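Local coordinates for secreted effector protein sseI (Salmonella enterica subsp. enterica serovar Typhimurium, PDB 4G29), which is a secreted virulence factor whose catalytic domain belongs to the cysteine protease superfamily and probably acts as a cysteine-dependent enzyme with a papain-like fold, at residues 19-24 with 50-55; 24-27 with 31-34; 56-61 with 92-97. All blocks are in the same frame, centred on the assembly; numbering follows the deposited sequence.

Contact 1. Residues 19-24 with 50-55; sequences AAYLEE and SNFMNE
Tyr21 and Phe52 mark the nearest approach of two helical backbones, their CA atoms lying 9.0 Å apart. Both segments are helical, 19-24 in the middle of helix 18-26 and 50-55 at the end of helix 42-55. The backbones stand apart, and Phe52 bridges them: its CZ lies 3.9 Å from Tyr21 O. Phe52 points toward helix 18-26, and its CG, anti to the backbone N (chi1 -178°), carries the ring out to two residues one turn apart, Tyr21 and Glu24.

With Tyr21 the rings form an offset edge-to-face pair: the Phe52 edge is directed at the Tyr21 face, the centroids are 5.8 Å apart and the planes stand at 83°. The closest side-chain atoms are Tyr21 CD1 and Phe52 CZ, at 3.9 Å, while Phe52 CE2 lies 4.0 Å from Tyr21 CB. Glu24 meets another part of the ring's rim. Its extended chain brings CG to the Phe52 edge in the ring plane, and Glu24 CD comes within 3.8 Å of Phe52 CE1. The carboxylate and ring planes are 81° apart, and Glu24 OE2 forms a salt bridge with Lys56.

No hydrogen bond joins the segments. This is helix-on-helix packing near the surface, with helix 42-55 inside the region assigned to a papain-like fold. Beneath it runs strand 90-95, whose Phe94 touches Tyr21, Phe52 and the selenomethionine Met53; Met53 and Ser50 also pack on Ile61 of strand 61-69, seating helix 42-55 against the sheet.

Contact 2. Residues 24-27 with 31-34; sequences ELKQ and INNK
Leu25 and Ile31 supply the apolar part of this contact, a compact case of how two consecutive helices can pack where the chain bends sharply between them. The branch ends meet at Leu25 CD2 and Ile31 CD1, 3.9 Å apart, and closer to the backbone Ile31 CG2 lies 4.1 Å from Leu25 CB. The pair thus touches at two levels, near the backbone and at the branch ends. Ile31 has CG1 anti to its carbonyl carbon (chi1 -60°), which leaves CG2 near the Leu25 backbone and sends CD1 out to the leucine tip.

A second group of contacts sets carbonyl oxygens against aliphatic carbon. Leu25 O lies 3.5 Å from Ile31 CB, and Lys26 O reaches Asn32 CB at 3.3 Å. Here the backbones themselves are close, with the CA atoms of Lys26 and Asn32 separated by 4.4 Å. Such proximity reflects the topology: helix 18-26 gives way to helix 29-36 through a very short connection, so two consecutive helices pack end to start across it. The turn is tied to the second helix by a hydrogen bond from Ile31 N to Asn28 OD1.

The third kind is polar against methylene. Asn32 OD1 lies alongside the Lys26 chain, 3.7 Å from CB and 3.8 Å from CE. The bend of the lysine at chi3 (71°) curls CE back beside the amide oxygen, while the end of the chain leads away from helix 29-36. No hydrogen bond crosses between the segments. Farther along helix 29-36, Lys34 packs on Leu45 of helix 42-55 and gives its NZ to a hydrogen bond with Ser44 OG.

Contact 3. Residues 56-61 with 92-97; sequences KGFDNI and YVFDVS
Phe58 meets Phe94 and Tyr92 in two different ways, a buried example of one ring using both its face and its edge. Toward Phe94 it offers its face: the edge of Phe94 is directed at it in a T-shaped pair, with centroids 5.4 Å apart and planes at 85°. The nearest atoms are Phe58 CZ and Phe94 CE1, at 3.8 Å. Toward Tyr92 the same ring presents its rim, Phe58 CE1 lying 4.0 Å from Tyr92 CD2, with that tyrosine atom in the plane of the phenylalanine ring. Tyr92 CB flanks the same CE1.

The ring is delivered from a loop. Gly57, at positive phi (91°), closes helix 42-55 with a Schellman motif, and Phe58 CG, anti to its carbonyl carbon (chi1 -71°), carries the ring over to strand 90-95. Lys87 adds a cation-pi contact to this ring.

Farther along the same strand, Asp95 hydrogen-bonds His80, Trp120 and Tyr124; the bond to His80, with Cys42 nearby, is consistent with a Cys-His-Asp triad. Between the two segments no hydrogen bond forms, so cohesion probably rests on dispersion and C-H edge electrostatics, directed in the Phe58-Phe94 pair by nearly perpendicular ring planes.

Overall arrangement
Contacts 1 and 2 start from the same helix, 18-26, and share Glu24; contact 2 joins it to helix 29-36 and falls inside the span closed by contact 1, which joins it to helix 42-55. Contact 3 follows in series. The centres of contacts 1 and 2 are about 10 Å apart, those of 1 and 3 about 8 Å, and those of 2 and 3 about 15 Å. Leu25 packs on Phe52, linking the first two, while a probable hydrogen bond between Met53 O and Phe58 N links contacts 1 and 3. Contacts 1 and 3 meet at strand 90-95. Cys42 and Asp95, which may form a triad with His80, lie on helix 42-55 and this strand.

Contact 1. Residues 19-24 with 50-55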
loop_
_atom_site.group_PDB
_atom_site.type_symbol
_atom_site.label_atom_id
_atom_site.label_comp_id
_atom_site.label_asym_id
_atom_site.label_seq_id
_atom_site.Cartn_x
_atom_site.Cartn_y
_atom_site.Cartn_z
ATOM N N ALA A 19 3.172 17.174 -2.567
ATOM C CA ALA A 19 3.779 17.439 -3.870
ATOM C C ALA A 19 5.275 17.697 -3.697
ATOM O O ALA A 19 6.103 17.142 -4.434
ATOM C CB ALA A 19 3.102 18.625 -4.562
ATOM N N ALA A 20 5.630 18.468 -2.674
ATOM C CA ALA A 20 7.041 18.734 -2.380
ATOM C C ALA A 20 7.799 17.475 -1.976
ATOM O O ALA A 20 8.946 17.273 -2.393
ATOM C CB ALA A 20 7.200 19.758 -1.303
ATOM N N TYR A 21 7.174 16.658 -1.132
ATOM C CA TYR A 21 7.763 15.399 -0.727
ATOM C C TYR A 21 8.015 14.467 -1.907
ATOM O O TYR A 21 9.071 13.842 -1.985
ATOM C CB TYR A 21 6.857 14.696 0.299
ATOM C CG TYR A 21 6.765 15.389 1.647
ATOM C CD1 TYR A 21 7.827 16.164 2.177
ATOM C CD2 TYR A 21 5.653 15.238 2.428
ATOM C CE1 TYR A 21 7.738 16.774 3.451
ATOM C CE2 TYR A 21 5.569 15.829 3.693
ATOM C CZ TYR A 21 6.608 16.605 4.179
ATOM O OH TYR A 21 6.501 17.181 5.414
ATOM N N LEU A 22 7.057 14.376 -2.835
ATOM C CA LEU A 22 7.274 13.551 -4.032
ATOM C C LEU A 22 8.455 14.060 -4.865
ATOM O O LEU A 22 9.304 13.296 -5.303
ATOM C CB LEU A 22 6.021 13.417 -4.870
ATOM C CG LEU A 22 6.100 12.495 -6.103
ATOM C CD1 LEU A 22 6.440 11.029 -5.657
ATOM C CD2 LEU A 22 4.824 12.558 -6.919
ATOM N N GLU A 23 8.545 15.366 -5.057
ATOM C CA GLU A 23 9.687 15.916 -5.767
ATOM C C GLU A 23 11.017 15.612 -5.100
ATOM O O GLU A 23 12.032 15.314 -5.767
ATOM C CB GLU A 23 9.512 17.436 -5.885
ATOM C CG GLU A 23 8.456 17.813 -6.896
ATOM C CD GLU A 23 8.691 17.154 -8.259
ATOM O OE1 GLU A 23 9.857 17.180 -8.753
ATOM O OE2 GLU A 23 7.701 16.604 -8.821
ATOM N N GLU A 24 11.031 15.726 -3.774
ATOM C CA GLU A 24 12.239 15.472 -3.013
ATOM C C GLU A 24 12.658 13.994 -3.121
ATOM O O GLU A 24 13.826 13.679 -3.334
ATOM C CB GLU A 24 11.958 15.889 -1.578
ATOM C CG GLU A 24 13.122 16.121 -0.754
ATOM C CD GLU A 24 12.741 16.679 0.606
ATOM O OE1 GLU A 24 11.563 17.146 0.816
ATOM O OE2 GLU A 24 13.662 16.622 1.456
ATOM N N SER A 50 10.322 4.953 4.739
ATOM C CA SER A 50 10.292 5.147 6.207
ATOM C C SER A 50 11.383 6.117 6.676
ATOM O O SER A 50 11.120 7.028 7.488
ATOM C CB SER A 50 10.471 3.794 6.907
ATOM O OG SER A 50 10.544 3.981 8.311
ATOM N N ASN A 51 12.630 5.919 6.208
ATOM C CA ASN A 51 13.704 6.851 6.586
ATOM C C ASN A 51 13.340 8.291 6.222
ATOM O O ASN A 51 13.591 9.213 6.987
ATOM C CB ASN A 51 15.003 6.459 5.883
ATOM C CG ASN A 51 15.602 5.168 6.416
ATOM O OD1 ASN A 51 15.137 4.607 7.431
ATOM N ND2 ASN A 51 16.626 4.668 5.731
ATOM N N PHE A 52 12.807 8.461 5.020
ATOM C CA PHE A 52 12.386 9.764 4.522
ATOM C C PHE A 52 11.339 10.403 5.443
ATOM O O PHE A 52 11.457 11.561 5.853
ATOM C CB PHE A 52 11.855 9.670 3.095
ATOM C CG PHE A 52 11.446 10.994 2.534
ATOM C CD1 PHE A 52 12.383 11.852 1.999
ATOM C CD2 PHE A 52 10.119 11.420 2.605
ATOM C CE1 PHE A 52 11.984 13.095 1.507
ATOM C CE2 PHE A 52 9.739 12.673 2.152
ATOM C CZ PHE A 52 10.662 13.486 1.588
HETATM N N MSE A 53 10.292 9.648 5.725
HETATM C CA MSE A 53 9.212 10.125 6.567
HETATM C C MSE A 53 9.690 10.506 7.968
HETATM O O MSE A 53 9.303 11.574 8.508
HETATM C CB MSE A 53 8.098 9.051 6.611
HETATM C CG MSE A 53 7.416 8.808 5.255
HETATM SE SE MSE A 53 6.115 7.410 5.468
HETATM C CE MSE A 53 4.935 8.287 6.641
ATOM N N ASN A 54 10.580 9.715 8.533
ATOM C CA ASN A 54 11.077 9.935 9.866
ATOM C C ASN A 54 11.857 11.228 9.884
ATOM O O ASN A 54 11.710 12.055 10.777
ATOM C CB ASN A 54 11.916 8.750 10.337
ATOM C CG ASN A 54 12.633 9.034 11.604
ATOM O OD1 ASN A 54 12.038 9.053 12.676
ATOM N ND2 ASN A 54 13.934 9.263 11.501
ATOM N N GLU A 55 12.652 11.434 8.850
ATOM C CA GLU A 55 13.469 12.631 8.826
ATOM C C GLU A 55 12.604 13.906 8.573
ATOM O O GLU A 55 12.963 15.002 8.943
ATOM C CB GLU A 55 14.594 12.435 7.831
ATOM C CG GLU A 55 15.760 13.373 8.109
ATOM C CD GLU A 55 15.612 14.663 7.374
ATOM O OE1 GLU A 55 14.853 14.654 6.360
ATOM O OE2 GLU A 55 16.230 15.674 7.804
#

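Contact 2. Residues 24-27 with 31-34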
loop_
_atom_site.group_PDB
_atom_site.type_symbol
_atom_site.label_atom_id
_atom_site.label_comp_id
_atom_site.label_asym_id
_atom_site.label_seq_id
_atom_site.Cartn_x
_atom_site.Cartn_y
_atom_site.Cartn_z
ATOM N N GLU A 24 11.031 15.726 -3.774
ATOM C CA GLU A 24 12.239 15.472 -3.013
ATOM C C GLU A 24 12.658 13.994 -3.121
ATOM O O GLU A 24 13.826 13.679 -3.334
ATOM C CB GLU A 24 11.958 15.889 -1.578
ATOM C CG GLU A 24 13.122 16.121 -0.754
ATOM C CD GLU A 24 12.741 16.679 0.606
ATOM O OE1 GLU A 24 11.563 17.146 0.816
ATOM O OE2 GLU A 24 13.662 16.622 1.456
ATOM N N LEU A 25 11.689 13.094 -3.023
ATOM C CA LEU A 25 11.967 11.675 -3.241
ATOM C C LEU A 25 12.563 11.439 -4.634
ATOM O O LEU A 25 13.538 10.657 -4.827
ATOM C CB LEU A 25 10.700 10.850 -3.032
ATOM C CG LEU A 25 10.341 10.707 -1.574
ATOM C CD1 LEU A 25 8.857 10.338 -1.532
ATOM C CD2 LEU A 25 11.243 9.662 -0.879
ATOM N N LYS A 26 12.013 12.126 -5.623
ATOM C CA LYS A 26 12.460 11.955 -6.978
ATOM C C LYS A 26 13.820 12.610 -7.313
ATOM O O LYS A 26 14.426 12.289 -8.346
ATOM C CB LYS A 26 11.397 12.407 -7.953
ATOM C CG LYS A 26 10.224 11.467 -7.994
ATOM C CD LYS A 26 9.008 12.117 -8.606
ATOM C CE LYS A 26 9.125 12.338 -10.059
ATOM N NZ LYS A 26 7.875 12.867 -10.559
ATOM N N GLN A 27 14.313 13.457 -6.426
ATOM C CA GLN A 27 15.703 13.934 -6.494
ATOM C C GLN A 27 16.733 12.838 -6.196
ATOM O O GLN A 27 17.965 13.012 -6.391
ATOM C CB GLN A 27 15.909 15.118 -5.525
ATOM C CG GLN A 27 15.154 16.382 -5.934
ATOM C CD GLN A 27 15.062 17.462 -4.828
ATOM O OE1 GLN A 27 15.623 17.331 -3.723
ATOM N NE2 GLN A 27 14.335 18.536 -5.135
ATOM N N ILE A 31 15.497 6.159 -6.141
ATOM C CA ILE A 31 14.030 6.268 -5.900
ATOM C C ILE A 31 13.288 6.752 -7.159
ATOM O O ILE A 31 12.225 6.212 -7.492
ATOM C CB ILE A 31 13.664 7.119 -4.660
ATOM C CG1 ILE A 31 14.287 6.502 -3.387
ATOM C CG2 ILE A 31 12.123 7.342 -4.578
ATOM C CD1 ILE A 31 14.100 7.269 -2.125
ATOM N N ASN A 32 13.837 7.733 -7.860
ATOM C CA ASN A 32 13.270 8.187 -9.100
ATOM C C ASN A 32 13.082 7.029 -10.095
ATOM O O ASN A 32 12.021 6.906 -10.695
ATOM C CB ASN A 32 14.133 9.266 -9.750
ATOM C CG ASN A 32 13.433 9.889 -10.910
ATOM O OD1 ASN A 32 12.270 10.295 -10.801
ATOM N ND2 ASN A 32 14.075 9.865 -12.051
ATOM N N ASN A 33 14.084 6.172 -10.222
ATOM C CA ASN A 33 13.981 5.054 -11.174
ATOM C C ASN A 33 12.951 4.046 -10.738
ATOM O O ASN A 33 12.243 3.493 -11.570
ATOM C CB ASN A 33 15.265 4.335 -11.413
ATOM C CG ASN A 33 15.061 3.077 -12.317
ATOM O OD1 ASN A 33 14.599 3.191 -13.475
ATOM N ND2 ASN A 33 15.298 1.885 -11.748
ATOM N N LYS A 34 12.787 3.867 -9.425
ATOM C CA LYS A 34 11.817 2.907 -8.934
ATOM C C LYS A 34 10.384 3.459 -9.057
ATOM O O LYS A 34 9.440 2.724 -9.279
ATOM C CB LYS A 34 12.163 2.544 -7.498
ATOM C CG LYS A 34 13.376 1.621 -7.409
ATOM C CD LYS A 34 13.679 1.201 -6.003
ATOM C CE LYS A 34 14.949 0.329 -5.988
ATOM N NZ LYS A 34 15.232 -0.332 -4.642
#

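Contact 3. Residues 56-61 with 92-97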
loop_
_atom_site.group_PDB
_atom_site.type_symbol
_atom_site.label_atom_id
_atom_site.label_comp_id
_atom_site.label_asym_id
_atom_site.label_seq_id
_atom_site.Cartn_x
_atom_site.Cartn_y
_atom_site.Cartn_z
ATOM N N LYS A 56 11.423 13.734 8.008
ATOM C CA LYS A 56 10.496 14.812 7.823
ATOM C C LYS A 56 9.652 15.088 9.067
ATOM O O LYS A 56 8.868 16.053 9.061
ATOM C CB LYS A 56 9.628 14.581 6.595
ATOM C CG LYS A 56 10.311 14.720 5.236
ATOM C CD LYS A 56 11.289 15.894 5.188
ATOM C CE LYS A 56 12.101 15.931 3.935
ATOM N NZ LYS A 56 13.113 17.064 3.889
ATOM N N GLY A 57 9.810 14.283 10.124
ATOM C CA GLY A 57 9.061 14.470 11.380
ATOM C C GLY A 57 7.734 13.712 11.482
ATOM O O GLY A 57 6.908 14.052 12.340
ATOM N N PHE A 58 7.531 12.686 10.640
ATOM C CA PHE A 58 6.418 11.756 10.839
ATOM C C PHE A 58 6.871 10.823 11.953
ATOM O O PHE A 58 8.063 10.519 12.058
ATOM C CB PHE A 58 6.107 10.945 9.571
ATOM C CG PHE A 58 5.494 11.754 8.483
ATOM C CD1 PHE A 58 4.113 11.753 8.303
ATOM C CD2 PHE A 58 6.269 12.498 7.635
ATOM C CE1 PHE A 58 3.537 12.494 7.331
ATOM C CE2 PHE A 58 5.701 13.267 6.659
ATOM C CZ PHE A 58 4.334 13.250 6.480
ATOM N N ASP A 59 5.968 10.385 12.812
ATOM C CA ASP A 59 6.342 9.325 13.761
ATOM C C ASP A 59 5.295 8.190 13.772
ATOM O O ASP A 59 4.404 8.122 12.898
ATOM C CB ASP A 59 6.630 9.899 15.143
ATOM C CG ASP A 59 5.456 10.556 15.746
ATOM O OD1 ASP A 59 4.352 10.383 15.235
ATOM O OD2 ASP A 59 5.611 11.262 16.795
ATOM N N ASN A 60 5.465 7.251 14.699
ATOM C CA ASN A 60 4.648 6.044 14.707
ATOM C C ASN A 60 4.569 5.455 13.281
ATOM O O ASN A 60 3.500 5.209 12.749
ATOM C CB ASN A 60 3.245 6.266 15.237
ATOM C CG ASN A 60 2.519 4.958 15.478
ATOM O OD1 ASN A 60 3.156 3.927 15.625
ATOM N ND2 ASN A 60 1.204 4.981 15.446
ATOM N N ILE A 61 5.741 5.187 12.729
ATOM C CA ILE A 61 5.860 4.659 11.382
ATOM C C ILE A 61 5.505 3.168 11.414
ATOM O O ILE A 61 5.969 2.417 12.261
ATOM C CB ILE A 61 7.272 4.839 10.807
ATOM C CG1 ILE A 61 7.693 6.326 10.856
ATOM C CG2 ILE A 61 7.353 4.183 9.412
ATOM C CD1 ILE A 61 7.053 7.142 9.884
ATOM N N TYR A 92 -0.894 9.440 7.578
ATOM C CA TYR A 92 -0.684 9.534 6.132
ATOM C C TYR A 92 -0.013 8.253 5.598
ATOM O O TYR A 92 0.781 7.622 6.287
ATOM C CB TYR A 92 0.181 10.782 5.851
ATOM C CG TYR A 92 -0.547 12.028 6.270
ATOM C CD1 TYR A 92 -1.441 12.664 5.410
ATOM C CD2 TYR A 92 -0.443 12.491 7.568
ATOM C CE1 TYR A 92 -2.115 13.801 5.814
ATOM C CE2 TYR A 92 -1.118 13.589 7.977
ATOM C CZ TYR A 92 -1.965 14.244 7.092
ATOM O OH TYR A 92 -2.669 15.375 7.483
ATOM N N VAL A 93 -0.370 7.897 4.383
ATOM C CA VAL A 93 0.161 6.734 3.711
ATOM C C VAL A 93 0.970 7.235 2.527
ATOM O O VAL A 93 0.457 7.949 1.680
ATOM C CB VAL A 93 -0.921 5.786 3.243
ATOM C CG1 VAL A 93 -0.301 4.515 2.659
ATOM C CG2 VAL A 93 -1.855 5.413 4.428
ATOM N N PHE A 94 2.251 6.886 2.525
ATOM C CA PHE A 94 3.126 7.029 1.369
ATOM C C PHE A 94 3.100 5.697 0.619
ATOM O O PHE A 94 3.542 4.634 1.135
ATOM C CB PHE A 94 4.538 7.384 1.820
ATOM C CG PHE A 94 4.751 8.830 2.196
ATOM C CD1 PHE A 94 4.100 9.411 3.279
ATOM C CD2 PHE A 94 5.758 9.566 1.554
ATOM C CE1 PHE A 94 4.359 10.758 3.655
ATOM C CE2 PHE A 94 6.041 10.832 1.921
ATOM C CZ PHE A 94 5.320 11.470 2.962
ATOM N N ASP A 95 2.579 5.738 -0.596
ATOM C CA ASP A 95 2.464 4.554 -1.425
ATOM C C ASP A 95 2.929 4.922 -2.821
ATOM O O ASP A 95 2.131 5.045 -3.757
ATOM C CB ASP A 95 1.002 4.070 -1.399
ATOM C CG ASP A 95 0.764 2.758 -2.154
ATOM O OD1 ASP A 95 1.713 2.191 -2.708
ATOM O OD2 ASP A 95 -0.423 2.321 -2.170
ATOM N N VAL A 96 4.234 5.130 -2.920
ATOM C CA VAL A 96 4.856 5.664 -4.116
ATOM C C VAL A 96 5.036 4.642 -5.266
ATOM O O VAL A 96 5.511 5.015 -6.323
ATOM C CB VAL A 96 6.168 6.433 -3.826
ATOM C CG1 VAL A 96 5.972 7.527 -2.725
ATOM C CG2 VAL A 96 7.298 5.512 -3.394
ATOM N N SER A 97 4.635 3.392 -5.057
ATOM C CA SER A 97 4.632 2.390 -6.117
ATOM C C SER A 97 3.238 1.837 -6.435
ATOM O O SER A 97 3.125 0.803 -7.098
ATOM C CB SER A 97 5.597 1.269 -5.808
ATOM O OG SER A 97 5.217 0.496 -4.699
#